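Local coordinates for stage II sporulation protein E (SpoIIE) (PDB 3ZT9) that binds manganese ions and is probably a PP2C-family serine/threonine phosphatase acting in stressosome signalling that controls a secondary messenger, at residues I17-V25 / D184-A192; V89-A99 / I134-F145. All coordinates share one frame; numbering follows the deposited sequence.

Overall arrangement
Both contacts draw on the two facing antiparallel sheets of a PP2C-type sandwich. Contact 1 packs strand 21-28 of one sheet on strand 187-192 of the other, with acidic residues and water at its metal-binding end and apolar side chains further on. Contact 2, centred about 22 Å away on the other side of the chain's centre, closes the opposite margin of the first sheet with a regular antiparallel pair, and then crosses to the second sheet through aromatic packing. It is nearer the surface and ends in a peripheral manganese site. The two meet where strands 187-192 and 144-148 lie side by side, Ala192 O being 2.9 Å from Phe145 N, a probable hydrogen bond.

Contact 1: I17-V25 / D184-A192; sequences IACGDACLV and DDDVAVIVA. With MN (manganese (II) ion), chain C.
Asp21, Cys23 and Val25 face Ala188 and Ile190 across the interior of the PP2C beta sandwich, strand 21-25 from one sheet lying on strand 187-192 from the other. The two strands run nearly parallel, their axes 6.7 Å apart; no backbone-to-backbone pairing forms between them, and side chains fill the space. The apolar part is thin: Cys23 SG rests against the Ala188 methyl at 3.8 Å and beside Ile190 CG1, while Ile190 CD1 reaches on toward Val25 CG2. Strand 6-11 flanks Cys23 and Val25.

Toward the metal end the contact turns polar. Asp21 CB packs on Ala188 CB at 3.6 Å, and its carboxylate lies across Asp186 CB with OD2 held by Ser149. The Asp21 and Asp186 carboxylate planes stand 69° apart, and water 3 donates to Asp21 OD1 and Asp186 OD2, probably easing the closeness of like charges. Asp185 OD2 binds manganese directly at 2.2 Å, with Asp38 and Asp150 completing the protein ligands. Water 2, also on the metal, lies 2.9 Å from Asp21 OD1, which places Asp21 in the second shell.

The CG of Asp186 stands beside its own backbone N (chi1 -59°), turning the carboxylate to the loop that leads into strand 21-25. There Gly20 N donates to Asp186 OD1 at 3.1 Å, nearly straight at 165° but from above the carboxylate plane; Arg13 N and water 1 also donate to this oxygen.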
loop_
_atom_site.group_PDB
_atom_site.type_symbol
_atom_site.label_atom_id
_atom_site.label_comp_id
_atom_site.label_asym_id
_atom_site.label_seq_id
_atom_site.Cartn_x
_atom_site.Cartn_y
_atom_site.Cartn_z
ATOM N N ILE A 17 17.947 12.037 -0.029
ATOM C CA ILE A 17 17.462 12.672 -1.243
ATOM C C ILE A 17 16.584 11.759 -2.096
ATOM O O ILE A 17 16.068 12.206 -3.112
ATOM C CB ILE A 17 18.623 13.204 -2.130
ATOM C CG1 ILE A 17 19.606 12.077 -2.464
ATOM C CG2 ILE A 17 19.331 14.373 -1.453
ATOM C CD1 ILE A 17 20.539 12.438 -3.610
ATOM N N ALA A 18 16.421 10.494 -1.701
ATOM C CA ALA A 18 15.502 9.582 -2.379
ATOM C C ALA A 18 14.666 8.872 -1.326
ATOM O O ALA A 18 15.172 8.504 -0.261
ATOM C CB ALA A 18 16.237 8.535 -3.232
ATOM N N CYS A 19 13.387 8.749 -1.613
ATOM C CA CYS A 19 12.458 8.086 -0.704
ATOM C C CYS A 19 12.497 6.582 -0.873
ATOM O O CYS A 19 12.278 6.066 -1.958
ATOM C CB CYS A 19 11.027 8.610 -0.924
ATOM S SG CYS A 19 9.757 7.845 0.110
ATOM N N GLY A 20 12.758 5.867 0.220
ATOM C CA GLY A 20 12.834 4.414 0.153
ATOM C C GLY A 20 11.524 3.658 0.111
ATOM O O GLY A 20 11.530 2.439 0.044
ATOM N N ASP A 21 10.393 4.364 0.145
ATOM C CA ASP A 21 9.086 3.753 -0.042
ATOM C C ASP A 21 8.566 4.067 -1.460
ATOM O O ASP A 21 9.025 4.996 -2.109
ATOM C CB ASP A 21 8.038 4.311 0.959
ATOM C CG ASP A 21 8.330 4.005 2.419
ATOM O OD1 ASP A 21 9.172 3.145 2.733
ATOM O OD2 ASP A 21 7.639 4.635 3.260
ATOM N N ALA A 22 7.587 3.302 -1.934
ATOM C CA ALA A 22 6.974 3.571 -3.223
ATOM C C ALA A 22 5.474 3.293 -3.203
ATOM O O ALA A 22 5.025 2.410 -2.488
ATOM C CB ALA A 22 7.637 2.728 -4.313
ATOM N N CYS A 23 4.727 4.029 -4.030
ATOM C CA CYS A 23 3.271 3.872 -4.186
ATOM C C CYS A 23 2.890 3.564 -5.645
ATOM O O CYS A 23 3.537 4.038 -6.581
ATOM C CB CYS A 23 2.559 5.181 -3.761
ATOM S SG CYS A 23 2.746 5.497 -2.003
ATOM N N LEU A 24 1.820 2.786 -5.824
ATOM C CA LEU A 24 1.239 2.521 -7.142
ATOM C C LEU A 24 -0.274 2.655 -7.035
ATOM O O LEU A 24 -0.882 2.154 -6.093
ATOM C CB LEU A 24 1.539 1.087 -7.576
ATOM C CG LEU A 24 0.866 0.631 -8.877
ATOM C CD1 LEU A 24 1.476 1.331 -10.064
ATOM C CD2 LEU A 24 1.007 -0.868 -9.031
ATOM N N VAL A 25 -0.859 3.389 -7.962
ATOM C CA VAL A 25 -2.304 3.385 -8.183
ATOM C C VAL A 25 -2.480 3.114 -9.655
ATOM O O VAL A 25 -1.993 3.871 -10.488
ATOM C CB VAL A 25 -2.977 4.739 -7.824
ATOM C CG1 VAL A 25 -4.436 4.704 -8.182
ATOM C CG2 VAL A 25 -2.753 5.000 -6.304
ATOM N N ASP A 184 12.205 10.214 10.989
ATOM C CA ASP A 184 13.358 9.323 10.923
ATOM C C ASP A 184 13.152 8.087 10.024
ATOM O O ASP A 184 13.991 7.187 9.973
ATOM C CB ASP A 184 13.833 8.928 12.347
ATOM C CG ASP A 184 12.858 8.010 13.072
ATOM O OD1 ASP A 184 11.744 7.796 12.591
ATOM O OD2 ASP A 184 13.201 7.495 14.154
ATOM N N ASP A 185 12.077 8.068 9.254
ATOM C CA ASP A 185 11.897 6.990 8.300
ATOM C C ASP A 185 11.198 7.587 7.111
ATOM O O ASP A 185 10.611 8.677 7.218
ATOM C CB ASP A 185 11.060 5.827 8.892
ATOM C CG ASP A 185 11.176 4.543 8.055
ATOM O OD1 ASP A 185 12.115 4.465 7.221
ATOM O OD2 ASP A 185 10.353 3.615 8.203
ATOM N N ASP A 186 11.266 6.890 5.990
ATOM C CA ASP A 186 10.443 7.225 4.825
ATOM C C ASP A 186 8.974 7.065 5.149
ATOM O O ASP A 186 8.618 6.225 5.966
ATOM C CB ASP A 186 10.795 6.286 3.691
ATOM C CG ASP A 186 12.265 6.379 3.312
ATOM O OD1 ASP A 186 12.684 7.453 2.909
ATOM O OD2 ASP A 186 12.972 5.388 3.414
ATOM N N VAL A 187 8.121 7.842 4.489
ATOM C CA VAL A 187 6.672 7.780 4.739
ATOM C C VAL A 187 5.971 7.596 3.404
ATOM O O VAL A 187 6.345 8.222 2.405
ATOM C CB VAL A 187 6.179 9.049 5.454
ATOM C CG1 VAL A 187 4.645 9.137 5.454
ATOM C CG2 VAL A 187 6.756 9.115 6.906
ATOM N N ALA A 188 4.941 6.750 3.364
ATOM C CA ALA A 188 4.140 6.614 2.168
ATOM C C ALA A 188 2.700 6.358 2.600
ATOM O O ALA A 188 2.457 5.553 3.492
ATOM C CB ALA A 188 4.632 5.430 1.315
ATOM N N VAL A 189 1.749 7.015 1.951
ATOM C CA VAL A 189 0.347 6.860 2.315
ATOM C C VAL A 189 -0.500 6.936 1.079
ATOM O O VAL A 189 -0.281 7.833 0.263
ATOM C CB VAL A 189 -0.153 8.039 3.194
ATOM C CG1 VAL A 189 -1.570 7.692 3.757
ATOM C CG2 VAL A 189 0.818 8.344 4.311
ATOM N N ILE A 190 -1.512 6.057 0.983
ATOM C CA ILE A 190 -2.550 6.165 -0.056
ATOM C C ILE A 190 -3.917 6.196 0.626
ATOM O O ILE A 190 -4.138 5.450 1.573
ATOM C CB ILE A 190 -2.532 4.924 -0.985
ATOM C CG1 ILE A 190 -1.209 4.900 -1.763
ATOM C CG2 ILE A 190 -3.684 4.976 -1.958
ATOM C CD1 ILE A 190 -1.078 3.618 -2.650
ATOM N N VAL A 191 -4.823 7.072 0.191
ATOM C CA VAL A 191 -6.225 6.979 0.605
ATOM C C VAL A 191 -7.042 6.931 -0.680
ATOM O O VAL A 191 -6.761 7.708 -1.568
ATOM C CB VAL A 191 -6.639 8.219 1.410
ATOM C CG1 VAL A 191 -8.168 8.271 1.558
ATOM C CG2 VAL A 191 -5.917 8.226 2.813
ATOM N N ALA A 192 -8.011 6.021 -0.753
ATOM C CA ALA A 192 -8.926 5.885 -1.900
ATOM C C ALA A 192 -10.352 5.876 -1.365
ATOM O O ALA A 192 -10.644 5.173 -0.402
ATOM C CB ALA A 192 -8.654 4.596 -2.653
HETATM MN MN MN C . 9.874 1.923 6.895
HETATM O O HOH W 1 15.362 7.408 2.225
HETATM O O HOH W 2 9.184 3.533 5.569
HETATM O O HOH W 3 11.875 2.962 3.171
HETATM O O HOH W 4 12.002 2.069 6.236
HETATM O O HOH W 5 10.998 0.316 7.972
#

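Contact 2: V89-A99 / I134-F145. With MN (manganese (II) ion), chain D.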
loop_
_atom_site.group_PDB
_atom_site.type_symbol
_atom_site.label_atom_id
_atom_site.label_comp_id
_atom_site.label_asym_id
_atom_site.label_seq_id
_atom_site.Cartn_x
_atom_site.Cartn_y
_atom_site.Cartn_z
ATOM N N VAL A 89 -9.267 -3.706 -5.962
ATOM C CA VAL A 89 -10.670 -3.325 -5.731
ATOM C C VAL A 89 -11.461 -3.416 -7.012
ATOM O O VAL A 89 -11.270 -2.619 -7.935
ATOM C CB VAL A 89 -10.741 -1.884 -5.219
ATOM C CG1 VAL A 89 -12.154 -1.559 -4.756
ATOM C CG2 VAL A 89 -9.701 -1.711 -4.090
ATOM N N ASP A 90 -12.327 -4.409 -7.093
ATOM C CA ASP A 90 -13.132 -4.610 -8.258
ATOM C C ASP A 90 -14.446 -3.903 -8.052
ATOM O O ASP A 90 -15.371 -4.486 -7.548
ATOM C CB ASP A 90 -13.341 -6.113 -8.383
ATOM C CG ASP A 90 -13.975 -6.516 -9.652
ATOM O OD1 ASP A 90 -14.657 -5.714 -10.334
ATOM O OD2 ASP A 90 -13.808 -7.721 -9.939
ATOM N N ARG A 91 -14.532 -2.639 -8.444
ATOM C CA ARG A 91 -15.718 -1.866 -8.096
ATOM C C ARG A 91 -16.957 -2.326 -8.854
ATOM O O ARG A 91 -18.059 -2.281 -8.339
ATOM C CB ARG A 91 -15.417 -0.386 -8.321
ATOM C CG ARG A 91 -14.180 0.049 -7.566
ATOM C CD ARG A 91 -13.888 1.517 -7.811
ATOM N NE ARG A 91 -14.943 2.359 -7.257
ATOM C CZ ARG A 91 -15.607 3.303 -7.917
ATOM N NH1 ARG A 91 -15.374 3.560 -9.211
ATOM N NH2 ARG A 91 -16.523 3.993 -7.258
ATOM N N ARG A 92 -16.763 -2.832 -10.061
ATOM C CA ARG A 92 -17.876 -3.275 -10.888
ATOM C C ARG A 92 -18.527 -4.537 -10.308
ATOM O O ARG A 92 -19.757 -4.674 -10.290
ATOM C CB ARG A 92 -17.394 -3.511 -12.314
ATOM C CG ARG A 92 -16.230 -4.467 -12.369
ATOM C CD ARG A 92 -16.035 -5.085 -13.718
ATOM N NE ARG A 92 -15.093 -6.202 -13.662
ATOM C CZ ARG A 92 -13.938 -6.220 -14.298
ATOM N NH1 ARG A 92 -13.575 -5.230 -15.076
ATOM N NH2 ARG A 92 -13.162 -7.269 -14.166
ATOM N N GLN A 93 -17.719 -5.456 -9.789
ATOM C CA GLN A 93 -18.290 -6.652 -9.188
ATOM C C GLN A 93 -18.498 -6.522 -7.689
ATOM O O GLN A 93 -19.139 -7.383 -7.106
ATOM C CB GLN A 93 -17.435 -7.869 -9.500
ATOM C CG GLN A 93 -17.482 -8.233 -10.950
ATOM C CD GLN A 93 -16.890 -9.578 -11.204
ATOM O OE1 GLN A 93 -15.859 -9.932 -10.639
ATOM N NE2 GLN A 93 -17.555 -10.361 -12.037
ATOM N N GLY A 94 -18.012 -5.435 -7.085
ATOM C CA GLY A 94 -18.311 -5.138 -5.700
ATOM C C GLY A 94 -17.491 -5.982 -4.733
ATOM O O GLY A 94 -17.984 -6.439 -3.693
ATOM N N LEU A 95 -16.230 -6.190 -5.082
ATOM C CA LEU A 95 -15.353 -7.085 -4.320
ATOM C C LEU A 95 -13.976 -6.473 -4.147
ATOM O O LEU A 95 -13.525 -5.717 -4.988
ATOM C CB LEU A 95 -15.150 -8.400 -5.060
ATOM C CG LEU A 95 -16.428 -9.172 -5.440
ATOM C CD1 LEU A 95 -16.048 -10.308 -6.418
ATOM C CD2 LEU A 95 -17.105 -9.689 -4.196
ATOM N N TRP A 96 -13.299 -6.819 -3.061
ATOM C CA TRP A 96 -11.866 -6.482 -2.908
ATOM C C TRP A 96 -11.072 -7.675 -2.363
ATOM O O TRP A 96 -11.620 -8.594 -1.729
ATOM C CB TRP A 96 -11.618 -5.240 -2.028
ATOM C CG TRP A 96 -12.112 -5.354 -0.617
ATOM C CD1 TRP A 96 -13.308 -4.847 -0.125
ATOM C CD2 TRP A 96 -11.436 -5.948 0.509
ATOM N NE1 TRP A 96 -13.407 -5.111 1.221
ATOM C CE2 TRP A 96 -12.289 -5.799 1.635
ATOM C CE3 TRP A 96 -10.210 -6.604 0.677
ATOM C CZ2 TRP A 96 -11.948 -6.276 2.905
ATOM C CZ3 TRP A 96 -9.876 -7.104 1.943
ATOM C CH2 TRP A 96 -10.734 -6.932 3.039
ATOM N N GLN A 97 -9.781 -7.697 -2.693
ATOM C CA GLN A 97 -8.864 -8.671 -2.116
ATOM C C GLN A 97 -7.657 -7.881 -1.662
ATOM O O GLN A 97 -7.329 -6.845 -2.249
ATOM C CB GLN A 97 -8.364 -9.671 -3.169
ATOM C CG GLN A 97 -9.351 -10.589 -3.771
ATOM C CD GLN A 97 -8.669 -11.535 -4.770
ATOM O OE1 GLN A 97 -9.270 -11.957 -5.752
ATOM N NE2 GLN A 97 -7.407 -11.864 -4.510
ATOM N N ALA A 98 -6.981 -8.318 -0.607
ATOM C CA ALA A 98 -5.766 -7.594 -0.265
ATOM C C ALA A 98 -4.767 -8.583 0.311
ATOM O O ALA A 98 -5.165 -9.567 0.932
ATOM C CB ALA A 98 -6.052 -6.532 0.762
ATOM N N ALA A 99 -3.470 -8.310 0.156
ATOM C CA ALA A 99 -2.474 -9.118 0.906
ATOM C C ALA A 99 -1.274 -8.254 1.253
ATOM O O ALA A 99 -1.056 -7.215 0.614
ATOM C CB ALA A 99 -2.042 -10.313 0.070
ATOM N N ILE A 134 -4.579 -14.101 1.662
ATOM C CA ILE A 134 -5.343 -13.053 0.981
ATOM C C ILE A 134 -6.638 -12.805 1.712
ATOM O O ILE A 134 -7.477 -13.714 1.850
ATOM C CB ILE A 134 -5.679 -13.494 -0.462
ATOM C CG1 ILE A 134 -4.379 -13.642 -1.250
ATOM C CG2 ILE A 134 -6.593 -12.475 -1.127
ATOM C CD1 ILE A 134 -4.529 -14.372 -2.614
ATOM N N ALA A 135 -6.798 -11.577 2.184
ATOM C CA ALA A 135 -8.054 -11.165 2.789
ATOM C C ALA A 135 -9.023 -10.825 1.683
ATOM O O ALA A 135 -8.630 -10.297 0.662
ATOM C CB ALA A 135 -7.816 -9.938 3.661
ATOM N N LYS A 136 -10.298 -11.072 1.902
ATOM C CA LYS A 136 -11.276 -10.772 0.857
ATOM C C LYS A 136 -12.454 -10.093 1.473
ATOM O O LYS A 136 -12.806 -10.418 2.586
ATOM C CB LYS A 136 -11.774 -12.081 0.260
ATOM C CG LYS A 136 -10.686 -12.759 -0.541
ATOM C CD LYS A 136 -11.178 -13.946 -1.294
ATOM C CE LYS A 136 -10.039 -14.541 -2.094
ATOM N NZ LYS A 136 -10.460 -15.779 -2.785
ATOM N N GLY A 137 -13.110 -9.189 0.744
ATOM C CA GLY A 137 -14.280 -8.533 1.306
ATOM C C GLY A 137 -15.182 -8.005 0.210
ATOM O O GLY A 137 -14.898 -8.197 -0.982
ATOM N N SER A 138 -16.296 -7.393 0.626
ATOM C CA SER A 138 -17.261 -6.806 -0.300
ATOM C C SER A 138 -17.019 -5.318 -0.348
ATOM O O SER A 138 -16.803 -4.693 0.703
ATOM C CB SER A 138 -18.686 -7.030 0.211
ATOM O OG SER A 138 -18.916 -8.409 0.425
ATOM N N TYR A 139 -17.027 -4.765 -1.560
ATOM C CA TYR A 139 -16.840 -3.327 -1.762
ATOM C C TYR A 139 -18.170 -2.687 -2.179
ATOM O O TYR A 139 -18.898 -3.214 -3.020
ATOM C CB TYR A 139 -15.795 -3.052 -2.867
ATOM C CG TYR A 139 -15.801 -1.578 -3.284
ATOM C CD1 TYR A 139 -15.076 -0.629 -2.548
ATOM C CD2 TYR A 139 -16.541 -1.154 -4.377
ATOM C CE1 TYR A 139 -15.104 0.726 -2.891
ATOM C CE2 TYR A 139 -16.568 0.206 -4.733
ATOM C CZ TYR A 139 -15.841 1.120 -3.988
ATOM O OH TYR A 139 -15.882 2.446 -4.306
ATOM N N GLN A 140 -18.501 -1.543 -1.608
ATOM C CA GLN A 140 -19.562 -0.770 -2.211
ATOM C C GLN A 140 -19.099 0.678 -2.193
ATOM O O GLN A 140 -18.310 1.066 -1.350
ATOM C CB GLN A 140 -20.886 -0.984 -1.484
ATOM C CG GLN A 140 -21.091 -0.189 -0.256
ATOM C CD GLN A 140 -22.507 -0.355 0.275
ATOM O OE1 GLN A 140 -23.292 0.580 0.282
ATOM N NE2 GLN A 140 -22.834 -1.561 0.702
ATOM N N GLU A 141 -19.603 1.468 -3.120
ATOM C CA GLU A 141 -19.231 2.874 -3.168
ATOM C C GLU A 141 -19.385 3.553 -1.798
ATOM O O GLU A 141 -20.389 3.367 -1.102
ATOM C CB GLU A 141 -20.110 3.570 -4.220
ATOM C CG GLU A 141 -20.031 5.081 -4.146
ATOM C CD GLU A 141 -18.624 5.593 -4.292
ATOM O OE1 GLU A 141 -18.037 5.304 -5.351
ATOM O OE2 GLU A 141 -18.106 6.267 -3.349
ATOM N N GLY A 142 -18.365 4.323 -1.442
ATOM C CA GLY A 142 -18.262 4.998 -0.162
ATOM C C GLY A 142 -17.278 4.337 0.794
ATOM O O GLY A 142 -16.839 4.954 1.774
ATOM N N ASP A 143 -16.944 3.074 0.535
ATOM C CA ASP A 143 -15.932 2.399 1.351
ATOM C C ASP A 143 -14.579 3.080 1.128
ATOM O O ASP A 143 -14.289 3.517 0.019
ATOM C CB ASP A 143 -15.832 0.940 0.944
ATOM C CG ASP A 143 -17.096 0.137 1.299
ATOM O OD1 ASP A 143 -17.998 0.657 1.977
ATOM O OD2 ASP A 143 -17.179 -1.029 0.885
ATOM N N LEU A 144 -13.758 3.129 2.169
ATOM C CA LEU A 144 -12.526 3.916 2.151
ATOM C C LEU A 144 -11.376 2.957 2.334
ATOM O O LEU A 144 -11.497 1.975 3.076
ATOM C CB LEU A 144 -12.554 4.918 3.281
ATOM C CG LEU A 144 -13.893 5.643 3.473
ATOM C CD1 LEU A 144 -14.085 6.193 4.865
ATOM C CD2 LEU A 144 -13.916 6.736 2.481
ATOM N N PHE A 145 -10.250 3.222 1.657
ATOM C CA PHE A 145 -9.073 2.374 1.834
ATOM C C PHE A 145 -7.929 3.269 2.288
ATOM O O PHE A 145 -7.708 4.338 1.725
ATOM C CB PHE A 145 -8.690 1.723 0.497
ATOM C CG PHE A 145 -9.703 0.714 -0.023
ATOM C CD1 PHE A 145 -10.912 1.118 -0.581
ATOM C CD2 PHE A 145 -9.445 -0.635 0.059
ATOM C CE1 PHE A 145 -11.844 0.171 -1.029
ATOM C CE2 PHE A 145 -10.364 -1.576 -0.360
ATOM C CZ PHE A 145 -11.569 -1.166 -0.927
HETATM MN MN MN D . -16.680 7.786 -3.294
HETATM O O HOH W 6 -15.678 -4.859 3.289
HETATM O O HOH W 7 -16.031 7.030 -5.272
HETATM O O HOH W 8 -17.336 8.707 -1.441
HETATM O O HOH W 9 -18.319 9.074 -4.096
HETATM O O HOH W 10 -15.456 9.703 -3.405
#
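A chi1 of 61° sets Trp96 CG between its backbone N and carbonyl carbon, which lays the indole over Gly137, while Tyr139, with CG opposite its backbone N (168°), swings its ring toward Val89 and Arg91. Gly137 CA sits 3.7 Å from the centroid of the five-membered ring, a CH-pi contact; the edge of Phe145 meets the opposite face in a T-shaped stack, centroids 5.6 Å apart. Water 6 links Trp96 NE1 to Ser138 O. With alanine at Trp96, Gly137 CA and the Phe145 edge would probably lose the ring packed between them, and water 6 its indole N-H donor.

Val89 splits its methyls between two rings, CG1 over Tyr139 and CG2 over Phe145. Arg91 NE donates in its guanidinium plane to Tyr139 OH at 3.1 Å, and NH2 makes a 2.8 Å salt bridge to Glu141 OE1, leaving OE2 to bind manganese at 2.1 Å beside the C-terminal carboxylate of Arg193.

Paired backbone bonds join Trp96 with Gly137 and Ala98 with Ala135, adding strand 135-138, the outermost of its sheet within this chain. Helix 65-76 packs against Gln97, Ala99 and Ile134, whereas Trp96 and Phe145 both touch Ile108 of strand 105-110 in the facing sheet.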